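Local coordinates for elastase inhibitor AFUEI (Aspergillus fumigatus Af293, PDB 3W0E), which inhibits elastases, among them human leukocyte elastase and, non-competitively with a nanomolar inhibition constant, the fungus's own enzyme, at residues I43-Q55 with N59-A68. Numbering follows the deposited sequence.
Sequences ITMEYIASRLNIQ and NNEIISAHCA
Arg51 and the C-terminal carboxylate of Ala68 form a side-on salt bridge: NE meets OXT at 2.7 Å almost straight (175°), while NH2 donates to a lone pair of Ala68 O at 2.8 Å, both oxygens lying close to the guanidinium plane. The arginine chain bends at chi3 (55°), which turns these two nitrogens onto the carboxylate. Each oxygen has a second donor: Ile48 N reaches O from above the carboxylate plane, and Asn53 ND2 gives OXT a 2.7 Å bond. Four donors thus fix the chain end, which would probably hold the carboxylate ionised; Arg35 adds a weak, long ion pair.

Strands 52-55 and 62-67 pair antiparallel. His66 O is gripped twice by Asn53, by its N and by ND2 (3.1 Å), from opposite faces of the carbonyl plane. Near the turn, Gln55 O accepts from both Ile63 N (2.8 Å) and Ser64 N (3.3 Å), a classic beta bulge.

Asn53 also packs over a face of the His66 ring, its CB making a CH-pi contact and ND2 lying above the rim. At the ring edge, a water joins ND1 to Gln55 OE1, whose NE2 bonds Glu46 O of the second subunit.

Apolar contacts follow the other sheet face, which helix 2-15 covers: Leu52 CD1 and Ile54 CD1 each approach Ala65 CB at 4.1 Å, Ala9 meets Leu52, Val12 meets Ala65, and the disulfide Cys67-Cys5 ties strand to helix. At the chain end, Tyr47 CD2 meets Ala68 CB at 3.5 Å. The strand pairing forms the bulged C-terminal beta hairpin of this I78-family inhibitor, and the preceding loop binds the terminal carboxylate through Ile48 and Arg51.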
loop_
_atom_site.group_PDB
_atom_site.type_symbol
_atom_site.label_atom_id
_atom_site.label_comp_id
_atom_site.label_asym_id
_atom_site.label_seq_id
_atom_site.Cartn_x
_atom_site.Cartn_y
_atom_site.Cartn_z
ATOM N N ILE A 43 3.408 -13.073 0.023
ATOM C CA ILE A 43 2.011 -12.696 -0.110
ATOM C C ILE A 43 1.539 -12.850 -1.550
ATOM O O ILE A 43 2.194 -12.390 -2.480
ATOM C CB ILE A 43 1.770 -11.243 0.311
ATOM C CG1 ILE A 43 2.059 -11.058 1.806
ATOM C CG2 ILE A 43 0.307 -10.857 0.075
ATOM C CD1 ILE A 43 1.248 -11.967 2.706
ATOM N N THR A 44 0.378 -13.474 -1.716
ATOM C CA THR A 44 -0.276 -13.525 -3.013
ATOM C C THR A 44 -1.145 -12.297 -3.152
ATOM O O THR A 44 -2.099 -12.083 -2.388
ATOM C CB THR A 44 -1.100 -14.801 -3.181
ATOM O OG1 THR A 44 -0.239 -15.932 -2.999
ATOM C CG2 THR A 44 -1.689 -14.864 -4.587
ATOM N N MET A 45 -0.793 -11.471 -4.123
ATOM C CA MET A 45 -1.441 -10.188 -4.320
ATOM C C MET A 45 -2.849 -10.349 -4.874
ATOM O O MET A 45 -3.034 -10.911 -5.947
ATOM C CB MET A 45 -0.624 -9.345 -5.292
ATOM C CG MET A 45 0.801 -9.088 -4.847
ATOM S SD MET A 45 0.868 -7.758 -3.641
ATOM C CE MET A 45 0.672 -8.663 -2.129
ATOM N N GLU A 46 -3.832 -9.850 -4.129
ATOM C CA GLU A 46 -5.206 -9.689 -4.616
ATOM C C GLU A 46 -5.736 -8.440 -3.912
ATOM O O GLU A 46 -5.738 -8.388 -2.684
ATOM C CB GLU A 46 -6.058 -10.911 -4.262
ATOM C CG GLU A 46 -5.437 -12.262 -4.575
ATOM C CD GLU A 46 -5.516 -12.626 -6.043
ATOM O OE1 GLU A 46 -4.908 -13.648 -6.438
ATOM O OE2 GLU A 46 -6.198 -11.896 -6.800
ATOM N N TYR A 47 -6.173 -7.442 -4.672
ATOM C CA TYR A 47 -6.479 -6.128 -4.099
ATOM C C TYR A 47 -7.867 -6.045 -3.485
ATOM O O TYR A 47 -8.878 -6.282 -4.147
ATOM C CB TYR A 47 -6.292 -5.004 -5.136
ATOM C CG TYR A 47 -6.741 -3.627 -4.668
ATOM C CD1 TYR A 47 -7.982 -3.129 -5.031
ATOM C CD2 TYR A 47 -5.919 -2.814 -3.875
ATOM C CE1 TYR A 47 -8.406 -1.870 -4.628
ATOM C CE2 TYR A 47 -6.350 -1.554 -3.453
ATOM C CZ TYR A 47 -7.597 -1.095 -3.831
ATOM O OH TYR A 47 -8.048 0.158 -3.444
ATOM N N ILE A 48 -7.906 -5.712 -2.204
ATOM C CA ILE A 48 -9.170 -5.593 -1.483
ATOM C C ILE A 48 -9.202 -4.230 -0.818
ATOM O O ILE A 48 -8.505 -3.988 0.166
ATOM C CB ILE A 48 -9.354 -6.750 -0.470
ATOM C CG1 ILE A 48 -9.300 -8.099 -1.189
ATOM C CG2 ILE A 48 -10.659 -6.596 0.319
ATOM C CD1 ILE A 48 -9.604 -9.292 -0.315
ATOM N N ALA A 49 -10.015 -3.333 -1.378
ATOM C CA ALA A 49 -10.044 -1.928 -0.984
ATOM C C ALA A 49 -10.379 -1.736 0.480
ATOM O O ALA A 49 -10.041 -0.705 1.040
ATOM C CB ALA A 49 -11.052 -1.148 -1.843
ATOM N N SER A 50 -11.064 -2.717 1.073
ATOM C CA SER A 50 -11.535 -2.626 2.461
ATOM C C SER A 50 -10.513 -3.119 3.489
ATOM O O SER A 50 -10.707 -2.949 4.692
ATOM C CB SER A 50 -12.830 -3.439 2.646
ATOM O OG SER A 50 -13.791 -3.144 1.639
ATOM N N ARG A 51 -9.442 -3.746 3.020
ATOM C CA ARG A 51 -8.479 -4.379 3.916
ATOM C C ARG A 51 -7.366 -3.427 4.332
ATOM O O ARG A 51 -6.686 -2.824 3.484
ATOM C CB ARG A 51 -7.889 -5.630 3.259
ATOM C CG ARG A 51 -6.850 -6.382 4.144
ATOM C CD ARG A 51 -6.574 -7.739 3.579
ATOM N NE ARG A 51 -6.151 -7.653 2.185
ATOM C CZ ARG A 51 -6.091 -8.683 1.348
ATOM N NH1 ARG A 51 -6.399 -9.905 1.763
ATOM N NH2 ARG A 51 -5.709 -8.487 0.086
ATOM N N LEU A 52 -7.199 -3.261 5.642
ATOM C CA LEU A 52 -6.131 -2.429 6.146
ATOM C C LEU A 52 -4.913 -3.316 6.357
ATOM O O LEU A 52 -4.981 -4.320 7.067
ATOM C CB LEU A 52 -6.527 -1.747 7.449
ATOM C CG LEU A 52 -5.415 -0.962 8.134
ATOM C CD1 LEU A 52 -4.818 0.097 7.190
ATOM C CD2 LEU A 52 -5.945 -0.308 9.403
ATOM N N ASN A 53 -3.809 -2.944 5.722
ATOM C CA ASN A 53 -2.550 -3.656 5.900
ATOM C C ASN A 53 -1.636 -2.860 6.796
ATOM O O ASN A 53 -1.340 -1.705 6.527
ATOM C CB ASN A 53 -1.857 -3.898 4.556
ATOM C CG ASN A 53 -2.659 -4.772 3.641
ATOM O OD1 ASN A 53 -2.737 -5.984 3.832
ATOM N ND2 ASN A 53 -3.284 -4.163 2.642
ATOM N N ILE A 54 -1.201 -3.483 7.886
ATOM C CA ILE A 54 -0.265 -2.850 8.797
ATOM C C ILE A 54 1.077 -3.535 8.592
ATOM O O ILE A 54 1.206 -4.733 8.833
ATOM C CB ILE A 54 -0.709 -3.056 10.239
ATOM C CG1 ILE A 54 -2.118 -2.481 10.445
ATOM C CG2 ILE A 54 0.293 -2.409 11.199
ATOM C CD1 ILE A 54 -2.165 -0.981 10.427
ATOM N N GLN A 55 2.072 -2.789 8.138
ATOM C CA GLN A 55 3.353 -3.392 7.838
ATOM C C GLN A 55 4.275 -3.105 9.004
ATOM O O GLN A 55 4.417 -1.944 9.425
ATOM C CB GLN A 55 3.927 -2.808 6.544
ATOM C CG GLN A 55 5.133 -3.566 6.027
ATOM C CD GLN A 55 5.303 -3.456 4.519
ATOM O OE1 GLN A 55 4.618 -2.671 3.842
ATOM N NE2 GLN A 55 6.210 -4.257 3.980
ATOM N N ASN A 59 10.720 -6.313 14.600
ATOM C CA ASN A 59 10.420 -6.119 16.011
ATOM C C ASN A 59 8.973 -5.712 16.270
ATOM O O ASN A 59 8.637 -5.246 17.356
ATOM C CB ASN A 59 11.385 -5.097 16.588
ATOM C CG ASN A 59 12.806 -5.602 16.579
ATOM O OD1 ASN A 59 13.041 -6.793 16.784
ATOM N ND2 ASN A 59 13.756 -4.716 16.297
ATOM N N ASN A 60 8.122 -5.917 15.273
ATOM C CA ASN A 60 6.696 -5.619 15.375
ATOM C C ASN A 60 6.452 -4.126 15.494
ATOM O O ASN A 60 5.431 -3.707 16.038
ATOM C CB ASN A 60 6.032 -6.351 16.561
ATOM C CG ASN A 60 4.512 -6.373 16.456
ATOM O OD1 ASN A 60 3.957 -6.696 15.405
ATOM N ND2 ASN A 60 3.836 -6.039 17.548
ATOM N N GLU A 61 7.387 -3.322 14.993
ATOM C CA GLU A 61 7.228 -1.870 14.993
ATOM C C GLU A 61 6.616 -1.422 13.680
ATOM O O GLU A 61 7.042 -1.856 12.622
ATOM C CB GLU A 61 8.575 -1.193 15.250
ATOM C CG GLU A 61 9.129 -1.607 16.606
ATOM C CD GLU A 61 10.599 -1.276 16.780
ATOM O OE1 GLU A 61 11.068 -1.329 17.943
ATOM O OE2 GLU A 61 11.284 -0.971 15.771
ATOM N N ILE A 62 5.608 -0.559 13.754
ATOM C CA ILE A 62 4.879 -0.151 12.549
ATOM C C ILE A 62 5.752 0.669 11.613
ATOM O O ILE A 62 6.329 1.685 12.031
ATOM C CB ILE A 62 3.609 0.629 12.931
ATOM C CG1 ILE A 62 2.740 -0.243 13.862
ATOM C CG2 ILE A 62 2.854 1.119 11.692
ATOM C CD1 ILE A 62 1.517 0.447 14.408
ATOM N N ILE A 63 5.868 0.221 10.356
ATOM C CA ILE A 63 6.629 0.978 9.359
ATOM C C ILE A 63 5.753 1.567 8.269
ATOM O O ILE A 63 6.197 2.463 7.555
ATOM C CB ILE A 63 7.786 0.176 8.711
ATOM C CG1 ILE A 63 7.277 -1.040 7.940
ATOM C CG2 ILE A 63 8.825 -0.245 9.778
ATOM C CD1 ILE A 63 8.391 -2.040 7.629
ATOM N N SER A 64 4.535 1.050 8.111
ATOM C CA SER A 64 3.624 1.635 7.127
ATOM C C SER A 64 2.242 1.010 7.164
ATOM O O SER A 64 2.015 0.024 7.865
ATOM C CB SER A 64 4.204 1.478 5.722
ATOM O OG SER A 64 3.609 2.387 4.805
ATOM N N ALA A 65 1.320 1.589 6.395
ATOM C CA ALA A 65 -0.025 1.023 6.262
ATOM C C ALA A 65 -0.603 1.400 4.909
ATOM O O ALA A 65 -0.318 2.475 4.387
ATOM C CB ALA A 65 -0.941 1.519 7.387
ATOM N N HIS A 66 -1.402 0.509 4.337
ATOM C CA HIS A 66 -2.116 0.834 3.109
ATOM C C HIS A 66 -3.304 -0.092 2.983
ATOM O O HIS A 66 -3.321 -1.166 3.581
ATOM C CB HIS A 66 -1.200 0.733 1.877
ATOM C CG HIS A 66 -0.801 -0.664 1.517
ATOM N ND1 HIS A 66 0.185 -1.352 2.191
ATOM C CD2 HIS A 66 -1.230 -1.488 0.534
ATOM C CE1 HIS A 66 0.330 -2.549 1.650
ATOM N NE2 HIS A 66 -0.512 -2.656 0.639
ATOM N N CYS A 67 -4.307 0.332 2.219
ATOM C CA CYS A 67 -5.472 -0.497 1.998
ATOM C C CYS A 67 -5.285 -1.294 0.715
ATOM O O CYS A 67 -4.979 -0.722 -0.340
ATOM C CB CYS A 67 -6.739 0.362 1.944
ATOM S SG CYS A 67 -6.991 1.300 3.440
ATOM N N ALA A 68 -5.435 -2.615 0.816
ATOM C CA ALA A 68 -5.281 -3.496 -0.331
ATOM C C ALA A 68 -5.409 -4.948 0.074
ATOM O O ALA A 68 -5.589 -5.839 -0.766
ATOM C CB ALA A 68 -3.923 -3.246 -1.019
ATOM O OXT ALA A 68 -5.314 -5.281 1.257
HETATM O O HOH W 1 -7.072 1.915 -0.939
HETATM O O HOH W 2 2.270 -1.123 3.759
#